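Local structure of interleukin-10-like protein (Human herpesvirus 5, 1LQS) at residues 68-73 against 104-109. The protein mimics human interleukin-10, binding the human interleukin-10 receptor to trigger immunosuppressive signalling that the virus exploits. Numbering follows the deposited sequence.
Sequences WLLRRY and KDMRQC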
ATOM      1  N   TRP C  68     -14.108   8.049  -7.072  1.00 39.55           N
ATOM      2  CA  TRP C  68     -14.600   8.187  -8.428  1.00 37.56           C
ATOM      3  C   TRP C  68     -15.983   7.592  -8.518  1.00 36.06           C
ATOM      4  O   TRP C  68     -16.926   8.277  -8.933  1.00 35.77           O
ATOM      5  CB  TRP C  68     -13.693   7.476  -9.440  1.00 38.61           C
ATOM      6  CG  TRP C  68     -14.117   7.754 -10.856  1.00 39.36           C
ATOM      7  CD1 TRP C  68     -13.972   8.933 -11.535  1.00 39.30           C
ATOM      8  CD2 TRP C  68     -14.843   6.878 -11.728  1.00 39.30           C
ATOM      9  NE1 TRP C  68     -14.565   8.846 -12.772  1.00 39.92           N
ATOM     10  CE2 TRP C  68     -15.108   7.596 -12.917  1.00 40.23           C
ATOM     11  CE3 TRP C  68     -15.299   5.559 -11.622  1.00 40.77           C
ATOM     12  CZ2 TRP C  68     -15.813   7.038 -13.993  1.00 41.55           C
ATOM     13  CZ3 TRP C  68     -16.005   5.002 -12.701  1.00 42.11           C
ATOM     14  CH2 TRP C  68     -16.252   5.746 -13.866  1.00 42.00           C
ATOM     15  N   LEU C  69     -16.099   6.321  -8.125  1.00 34.28           N
ATOM     16  CA  LEU C  69     -17.372   5.613  -8.172  1.00 34.52           C
ATOM     17  C   LEU C  69     -18.496   6.339  -7.461  1.00 36.26           C
ATOM     18  O   LEU C  69     -19.540   6.622  -8.064  1.00 37.30           O
ATOM     19  CB  LEU C  69     -17.236   4.217  -7.591  1.00 34.04           C
ATOM     20  CG  LEU C  69     -16.580   3.180  -8.507  1.00 36.56           C
ATOM     21  CD1 LEU C  69     -16.693   1.793  -7.864  1.00 32.40           C
ATOM     22  CD2 LEU C  69     -17.249   3.196  -9.884  1.00 35.15           C
ATOM     23  N   LEU C  70     -18.288   6.644  -6.183  1.00 36.10           N
ATOM     24  CA  LEU C  70     -19.299   7.336  -5.398  1.00 36.77           C
ATOM     25  C   LEU C  70     -19.750   8.657  -6.038  1.00 38.32           C
ATOM     26  O   LEU C  70     -20.939   9.010  -5.991  1.00 37.61           O
ATOM     27  CB  LEU C  70     -18.770   7.570  -3.985  1.00 36.90           C
ATOM     28  CG  LEU C  70     -18.514   6.296  -3.166  1.00 36.57           C
ATOM     29  CD1 LEU C  70     -17.734   6.627  -1.909  1.00 34.35           C
ATOM     30  CD2 LEU C  70     -19.837   5.641  -2.817  1.00 35.41           C
ATOM     31  N   ARG C  71     -18.813   9.383  -6.643  1.00 38.75           N
ATOM     32  CA  ARG C  71     -19.156  10.651  -7.286  1.00 40.03           C
ATOM     33  C   ARG C  71     -19.965  10.380  -8.546  1.00 39.03           C
ATOM     34  O   ARG C  71     -20.929  11.089  -8.855  1.00 39.00           O
ATOM     35  CB  ARG C  71     -17.892  11.431  -7.663  1.00 41.70           C
ATOM     36  CG  ARG C  71     -17.296  12.271  -6.560  1.00 44.00           C
ATOM     37  CD  ARG C  71     -15.862  12.699  -6.891  1.00 44.83           C
ATOM     38  NE  ARG C  71     -15.358  13.616  -5.871  1.00 47.83           N
ATOM     39  CZ  ARG C  71     -15.743  14.886  -5.758  1.00 47.41           C
ATOM     40  NH1 ARG C  71     -16.620  15.384  -6.609  1.00 48.98           N
ATOM     41  NH2 ARG C  71     -15.272  15.650  -4.784  1.00 47.31           N
ATOM     42  N   ARG C  72     -19.547   9.350  -9.270  1.00 38.15           N
ATOM     43  CA  ARG C  72     -20.187   8.954 -10.515  1.00 39.46           C
ATOM     44  C   ARG C  72     -21.666   8.622 -10.266  1.00 41.30           C
ATOM     45  O   ARG C  72     -22.542   8.976 -11.052  1.00 41.41           O
ATOM     46  CB  ARG C  72     -19.414   7.760 -11.094  1.00 39.15           C
ATOM     47  CG  ARG C  72     -20.020   7.069 -12.291  1.00 38.99           C
ATOM     48  CD  ARG C  72     -20.348   8.033 -13.381  1.00 42.83           C
ATOM     49  NE  ARG C  72     -20.305   7.387 -14.690  1.00 45.55           N
ATOM     50  CZ  ARG C  72     -19.351   7.604 -15.592  1.00 45.97           C
ATOM     51  NH1 ARG C  72     -18.360   8.451 -15.326  1.00 44.14           N
ATOM     52  NH2 ARG C  72     -19.393   6.980 -16.764  1.00 46.03           N
ATOM     53  N   TYR C  73     -21.941   7.958  -9.153  1.00 42.39           N
ATOM     54  CA  TYR C  73     -23.303   7.601  -8.821  1.00 43.00           C
ATOM     55  C   TYR C  73     -24.099   8.790  -8.321  1.00 43.24           C
ATOM     56  O   TYR C  73     -25.220   9.037  -8.767  1.00 45.37           O
ATOM     57  CB  TYR C  73     -23.317   6.518  -7.756  1.00 42.16           C
ATOM     58  CG  TYR C  73     -23.136   5.126  -8.292  1.00 41.34           C
ATOM     59  CD1 TYR C  73     -24.220   4.389  -8.743  1.00 40.06           C
ATOM     60  CD2 TYR C  73     -21.888   4.518  -8.279  1.00 40.84           C
ATOM     61  CE1 TYR C  73     -24.063   3.070  -9.156  1.00 40.51           C
ATOM     62  CE2 TYR C  73     -21.724   3.207  -8.689  1.00 39.32           C
ATOM     63  CZ  TYR C  73     -22.811   2.487  -9.118  1.00 39.02           C
ATOM     64  OH  TYR C  73     -22.645   1.167  -9.460  1.00 38.31           O
ATOM     65  N   LYS C 104     -20.396  12.436   2.520  1.00 46.09           N
ATOM     66  CA  LYS C 104     -20.027  13.606   3.302  1.00 46.68           C
ATOM     67  C   LYS C 104     -19.244  13.196   4.540  1.00 46.91           C
ATOM     68  O   LYS C 104     -18.333  13.909   4.960  1.00 48.01           O
ATOM     69  CB  LYS C 104     -21.275  14.395   3.713  1.00 48.36           C
ATOM     70  CG  LYS C 104     -21.991  15.052   2.531  1.00 51.77           C
ATOM     71  CD  LYS C 104     -23.179  15.898   2.971  1.00 53.91           C
ATOM     72  CE  LYS C 104     -23.867  16.533   1.767  1.00 54.58           C
ATOM     73  NZ  LYS C 104     -25.069  17.338   2.135  1.00 55.07           N
ATOM     74  N   ASP C 105     -19.595  12.048   5.122  1.00 46.14           N
ATOM     75  CA  ASP C 105     -18.898  11.553   6.310  1.00 44.69           C
ATOM     76  C   ASP C 105     -17.557  10.905   5.990  1.00 44.42           C
ATOM     77  O   ASP C 105     -16.636  10.955   6.796  1.00 44.41           O
ATOM     78  CB  ASP C 105     -19.763  10.550   7.069  1.00 43.70           C
ATOM     79  CG  ASP C 105     -20.691  11.217   8.056  1.00 44.40           C
ATOM     80  OD1 ASP C 105     -21.353  10.481   8.826  1.00 42.11           O
ATOM     81  OD2 ASP C 105     -20.755  12.475   8.054  1.00 43.37           O
ATOM     82  N   MET C 106     -17.455  10.285   4.823  1.00 45.31           N
ATOM     83  CA  MET C 106     -16.215   9.644   4.423  1.00 46.71           C
ATOM     84  C   MET C 106     -15.098  10.653   4.110  1.00 48.64           C
ATOM     85  O   MET C 106     -13.920  10.375   4.367  1.00 47.98           O
ATOM     86  CB  MET C 106     -16.453   8.757   3.207  1.00 46.60           C
ATOM     87  CG  MET C 106     -17.166   7.453   3.488  1.00 43.72           C
ATOM     88  SD  MET C 106     -17.358   6.583   1.915  1.00 42.59           S
ATOM     89  CE  MET C 106     -15.676   6.077   1.608  1.00 41.84           C
ATOM     90  N   ARG C 107     -15.455  11.815   3.557  1.00 49.96           N
ATOM     91  CA  ARG C 107     -14.446  12.824   3.239  1.00 52.67           C
ATOM     92  C   ARG C 107     -14.142  13.700   4.442  1.00 53.17           C
ATOM     93  O   ARG C 107     -13.640  14.811   4.312  1.00 54.73           O
ATOM     94  CB  ARG C 107     -14.885  13.687   2.056  1.00 53.78           C
ATOM     95  CG  ARG C 107     -14.998  12.900   0.766  1.00 58.09           C
ATOM     96  CD  ARG C 107     -15.063  13.777  -0.473  1.00 60.46           C
ATOM     97  NE  ARG C 107     -13.743  14.134  -0.998  1.00 63.60           N
ATOM     98  CZ  ARG C 107     -13.030  15.194  -0.618  1.00 64.34           C
ATOM     99  NH1 ARG C 107     -13.496  16.028   0.305  1.00 64.97           N
ATOM    100  NH2 ARG C 107     -11.852  15.434  -1.179  1.00 63.92           N
ATOM    101  N   GLN C 108     -14.437  13.169   5.618  1.00 53.73           N
ATOM    102  CA  GLN C 108     -14.217  13.870   6.870  1.00 53.93           C
ATOM    103  C   GLN C 108     -13.182  13.053   7.662  1.00 54.22           C
ATOM    104  O   GLN C 108     -12.744  13.453   8.746  1.00 53.90           O
ATOM    105  CB  GLN C 108     -15.554  13.965   7.608  1.00 54.07           C
ATOM    106  CG  GLN C 108     -15.707  15.119   8.568  1.00 55.38           C
ATOM    107  CD  GLN C 108     -17.171  15.495   8.766  1.00 57.72           C
ATOM    108  OE1 GLN C 108     -17.568  15.988   9.829  1.00 57.55           O
ATOM    109  NE2 GLN C 108     -17.981  15.273   7.728  1.00 56.54           N
ATOM    110  N   CYS C 109     -12.807  11.902   7.095  1.00 53.92           N
ATOM    111  CA  CYS C 109     -11.816  10.992   7.679  1.00 52.80           C
ATOM    112  C   CYS C 109     -10.671  10.737   6.678  1.00 51.88           C
ATOM    113  O   CYS C 109     -10.861  10.089   5.643  1.00 50.47           O
ATOM    114  CB  CYS C 109     -12.465   9.646   8.057  1.00 54.61           C
ATOM    115  SG  CYS C 109     -11.249   8.425   8.664  1.00 55.11           S
TER
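Leu-70, on the buried side of helix 62-84, reaches toward Met-106 in the last turn of helix 89-106, and its CD1 methyl lies 3.8 Å from the SD of Met-106. The CA atoms of Leu-70 and Met-106 stand 10.5 Å apart, a gap that a branched leucine and a long, flexible methionine can span together. The two side chains cross at about a right angle, and the bend at the methionine's last torsion (chi3 72°) places Met-106 CE near the same methyl, 4.1 Å from Leu-70 CD1. Leu-99 and Tyr-103 flank Leu-70, while Leu-149 of the second subunit packs on Met-106, so the pair belongs to the core that the intertwined dimer of the interleukin-10 family builds from both chains. One residue on, Arg-71 NH2 lies over one face of the Arg-107 guanidinium, 4.4 Å from Arg-107 NE. Long, charged chains suit this solvent-exposed side, and Asp-67 forms a salt bridge with Arg-71 and a weak, long ion pair with Arg-107. Across these two segments, cohesion therefore rests on apolar contact between Leu-70 and Met-106, whereas the nearness of the two arginines is probably made tolerable by the carboxylate of Asp-67.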